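Local atomic coordinates of maleylacetate reductase (Agrobacterium tumefaciens, PDB entry 3HL0), a protein that probably catalyses the NAD-dependent reduction of maleylacetate to 3-oxoadipate, a step in the breakdown of gamma-resorcylate. Residues S304-L309 against D341-A346. Sequence-based numbering, arbitrary orientation.
Sequences SSLAAL and DLLQRA
Leu306 meets Ala346 through both backbone and side chain. Its CB lies 4.0 Å from Ala346 O. CG is anti to the carbonyl carbon (chi1 -67°) and comes to 3.8 Å from the Ala346 methyl, CB. From there CD1 reaches furthest across, packing 3.7 Å from Ala346 CB, and at 4.1 Å it also touches both the CD2 methyl and the backbone O of Leu343, one helical turn earlier. The backbone bond is nearly straight: Leu306 N donates to Ala346 O at 2.9 Å, with 162° at the hydrogen, approaching from above the carbonyl plane, 40° out of it. The same oxygen also receives a CA-H...O contact from Ser305 CA at 3.3 Å, so two adjacent residues of the loop converge on one carbonyl near the C-terminal end of helix 336-348. Within the loop, Ser305 OG accepts from Ala308 N (3.0 Å), an ST motif that closes the turn from Ser305 to Ala308. The contact lies in the helical C-terminal domain characteristic of iron-containing alcohol dehydrogenases, away from the NAD site; Leu306 also packs on Val261 of helix 255-271 and Leu247 of helix 239-251, while Leu343 leans on helix 316-323.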
ATOM      1  N   SER A 304      -6.691 -11.436 -10.499  1.00 12.17           N
ATOM      2  CA  SER A 304      -7.033 -12.844 -10.612  1.00 12.39           C
ATOM      3  C   SER A 304      -5.825 -13.738 -10.767  1.00 11.69           C
ATOM      4  O   SER A 304      -5.980 -14.938 -10.777  1.00 12.17           O
ATOM      5  CB  SER A 304      -7.976 -13.044 -11.791  1.00 14.17           C
ATOM      6  OG  SER A 304      -7.313 -12.590 -12.982  1.00 15.47           O
ATOM      7  N   SER A 305      -4.620 -13.185 -10.867  1.00 10.53           N
ATOM      8  CA  SER A 305      -3.443 -14.080 -10.991  1.00 10.27           C
ATOM      9  C   SER A 305      -2.338 -13.725 -10.024  1.00  9.80           C
ATOM     10  O   SER A 305      -2.134 -12.557  -9.641  1.00  9.89           O
ATOM     11  CB  SER A 305      -2.878 -14.074 -12.429  1.00 12.15           C
ATOM     12  OG  SER A 305      -2.037 -12.953 -12.600  1.00 14.27           O
ATOM     13  N   LEU A 306      -1.606 -14.749  -9.597  1.00  8.55           N
ATOM     14  CA  LEU A 306      -0.478 -14.508  -8.722  1.00  8.11           C
ATOM     15  C   LEU A 306       0.627 -13.775  -9.498  1.00  9.12           C
ATOM     16  O   LEU A 306       1.409 -13.035  -8.875  1.00  9.01           O
ATOM     17  CB  LEU A 306       0.123 -15.798  -8.112  1.00  8.29           C
ATOM     18  CG  LEU A 306      -0.826 -16.510  -7.130  1.00  8.91           C
ATOM     19  CD1 LEU A 306      -0.127 -17.847  -6.698  1.00 10.85           C
ATOM     20  CD2 LEU A 306      -1.050 -15.583  -5.894  1.00  9.07           C
ATOM     21  N   ALA A 307       0.681 -13.995 -10.812  1.00  8.93           N
ATOM     22  CA  ALA A 307       1.694 -13.272 -11.631  1.00  9.83           C
ATOM     23  C   ALA A 307       1.497 -11.771 -11.511  1.00  8.97           C
ATOM     24  O   ALA A 307       2.494 -11.034 -11.421  1.00 10.85           O
ATOM     25  CB  ALA A 307       1.663 -13.720 -13.098  1.00  9.89           C
ATOM     26  N   ALA A 308       0.245 -11.338 -11.411  1.00  9.80           N
ATOM     27  CA  ALA A 308      -0.024  -9.891 -11.311  1.00 10.22           C
ATOM     28  C   ALA A 308       0.450  -9.348  -9.976  1.00 10.38           C
ATOM     29  O   ALA A 308       0.642  -8.139  -9.831  1.00 10.85           O
ATOM     30  CB  ALA A 308      -1.487  -9.591 -11.519  1.00 11.68           C
ATOM     31  N   LEU A 309       0.615 -10.227  -8.984  1.00 10.10           N
ATOM     32  CA  LEU A 309       1.107  -9.834  -7.651  1.00  9.65           C
ATOM     33  C   LEU A 309       2.616  -9.898  -7.527  1.00 10.38           C
ATOM     34  O   LEU A 309       3.157  -9.654  -6.469  1.00 10.95           O
ATOM     35  CB  LEU A 309       0.422 -10.628  -6.500  1.00  9.31           C
ATOM     36  CG  LEU A 309      -1.106 -10.631  -6.570  1.00  9.35           C
ATOM     37  CD1 LEU A 309      -1.640 -11.318  -5.276  1.00 10.89           C
ATOM     38  CD2 LEU A 309      -1.700  -9.215  -6.737  1.00 10.31           C
ATOM     39  N   ASP A 341      -0.340 -27.864  -8.162  1.00 12.57           N
ATOM     40  CA  ASP A 341      -1.308 -27.643  -9.238  1.00 12.80           C
ATOM     41  C   ASP A 341      -2.163 -26.389  -8.935  1.00 11.98           C
ATOM     42  O   ASP A 341      -2.404 -25.590  -9.821  1.00 12.61           O
ATOM     43  CB  ASP A 341      -2.263 -28.833  -9.371  1.00 13.93           C
ATOM     44  CG  ASP A 341      -1.590 -30.141  -9.830  1.00 19.34           C
ATOM     45  OD1 ASP A 341      -0.499 -30.075 -10.413  1.00 21.12           O
ATOM     46  OD2 ASP A 341      -2.221 -31.240  -9.596  1.00 24.75           O
ATOM     47  N   LEU A 342      -2.640 -26.277  -7.698  1.00 10.85           N
ATOM     48  CA  LEU A 342      -3.454 -25.108  -7.237  1.00 10.53           C
ATOM     49  C   LEU A 342      -2.644 -23.811  -7.492  1.00 10.84           C
ATOM     50  O   LEU A 342      -3.176 -22.836  -8.073  1.00 10.31           O
ATOM     51  CB  LEU A 342      -3.764 -25.253  -5.727  1.00  9.93           C
ATOM     52  CG  LEU A 342      -4.713 -24.232  -5.061  1.00 11.70           C
ATOM     53  CD1 LEU A 342      -5.098 -24.777  -3.685  1.00 14.05           C
ATOM     54  CD2 LEU A 342      -4.030 -22.890  -4.863  1.00 12.62           C
ATOM     55  N   LEU A 343      -1.378 -23.806  -7.058  1.00  9.99           N
ATOM     56  CA  LEU A 343      -0.523 -22.640  -7.298  1.00  9.90           C
ATOM     57  C   LEU A 343      -0.357 -22.336  -8.784  1.00 10.38           C
ATOM     58  O   LEU A 343      -0.304 -21.169  -9.167  1.00 10.19           O
ATOM     59  CB  LEU A 343       0.806 -22.838  -6.556  1.00 10.36           C
ATOM     60  CG  LEU A 343       0.706 -22.763  -5.048  1.00 12.90           C
ATOM     61  CD1 LEU A 343       2.065 -23.196  -4.442  1.00 15.91           C
ATOM     62  CD2 LEU A 343       0.287 -21.368  -4.548  1.00 15.00           C
ATOM     63  N   GLN A 344      -0.267 -23.370  -9.620  1.00  9.27           N
ATOM     64  CA  GLN A 344      -0.137 -23.113 -11.036  1.00 10.05           C
ATOM     65  C   GLN A 344      -1.356 -22.468 -11.610  1.00  9.62           C
ATOM     66  O   GLN A 344      -1.243 -21.538 -12.378  1.00 10.05           O
ATOM     67  CB  GLN A 344       0.165 -24.408 -11.789  1.00 11.24           C
ATOM     68  CG  GLN A 344       0.672 -24.143 -13.182  1.00 13.69           C
ATOM     69  CD  GLN A 344       2.079 -23.639 -13.190  1.00 15.42           C
ATOM     70  OE1 GLN A 344       2.890 -24.108 -12.430  1.00 15.14           O
ATOM     71  NE2 GLN A 344       2.369 -22.660 -14.040  1.00 21.07           N
ATOM     72  N   ARG A 345      -2.534 -22.957 -11.218  1.00  9.38           N
ATOM     73  CA  ARG A 345      -3.769 -22.314 -11.686  1.00 10.32           C
ATOM     74  C   ARG A 345      -3.875 -20.851 -11.204  1.00  8.69           C
ATOM     75  O   ARG A 345      -4.299 -19.983 -11.992  1.00 10.31           O
ATOM     76  CB  ARG A 345      -4.993 -23.082 -11.161  1.00 10.66           C
ATOM     77  CG  ARG A 345      -5.140 -24.562 -11.635  1.00 13.22           C
ATOM     78  CD  ARG A 345      -5.182 -24.731 -13.152  1.00 14.16           C
ATOM     79  NE  ARG A 345      -3.872 -24.720 -13.826  1.00 16.00           N
ATOM     80  CZ  ARG A 345      -3.021 -25.749 -13.814  1.00 17.35           C
ATOM     81  NH1 ARG A 345      -1.868 -25.678 -14.521  1.00 16.65           N
ATOM     82  NH2 ARG A 345      -3.334 -26.857 -13.125  1.00 18.11           N
ATOM     83  N   ALA A 346      -3.566 -20.625  -9.928  1.00  8.83           N
ATOM     84  CA  ALA A 346      -3.597 -19.244  -9.368  1.00  8.02           C
ATOM     85  C   ALA A 346      -2.544 -18.378 -10.052  1.00  9.06           C
ATOM     86  O   ALA A 346      -2.818 -17.235 -10.352  1.00  9.36           O
ATOM     87  CB  ALA A 346      -3.383 -19.264  -7.873  1.00  8.49           C
TER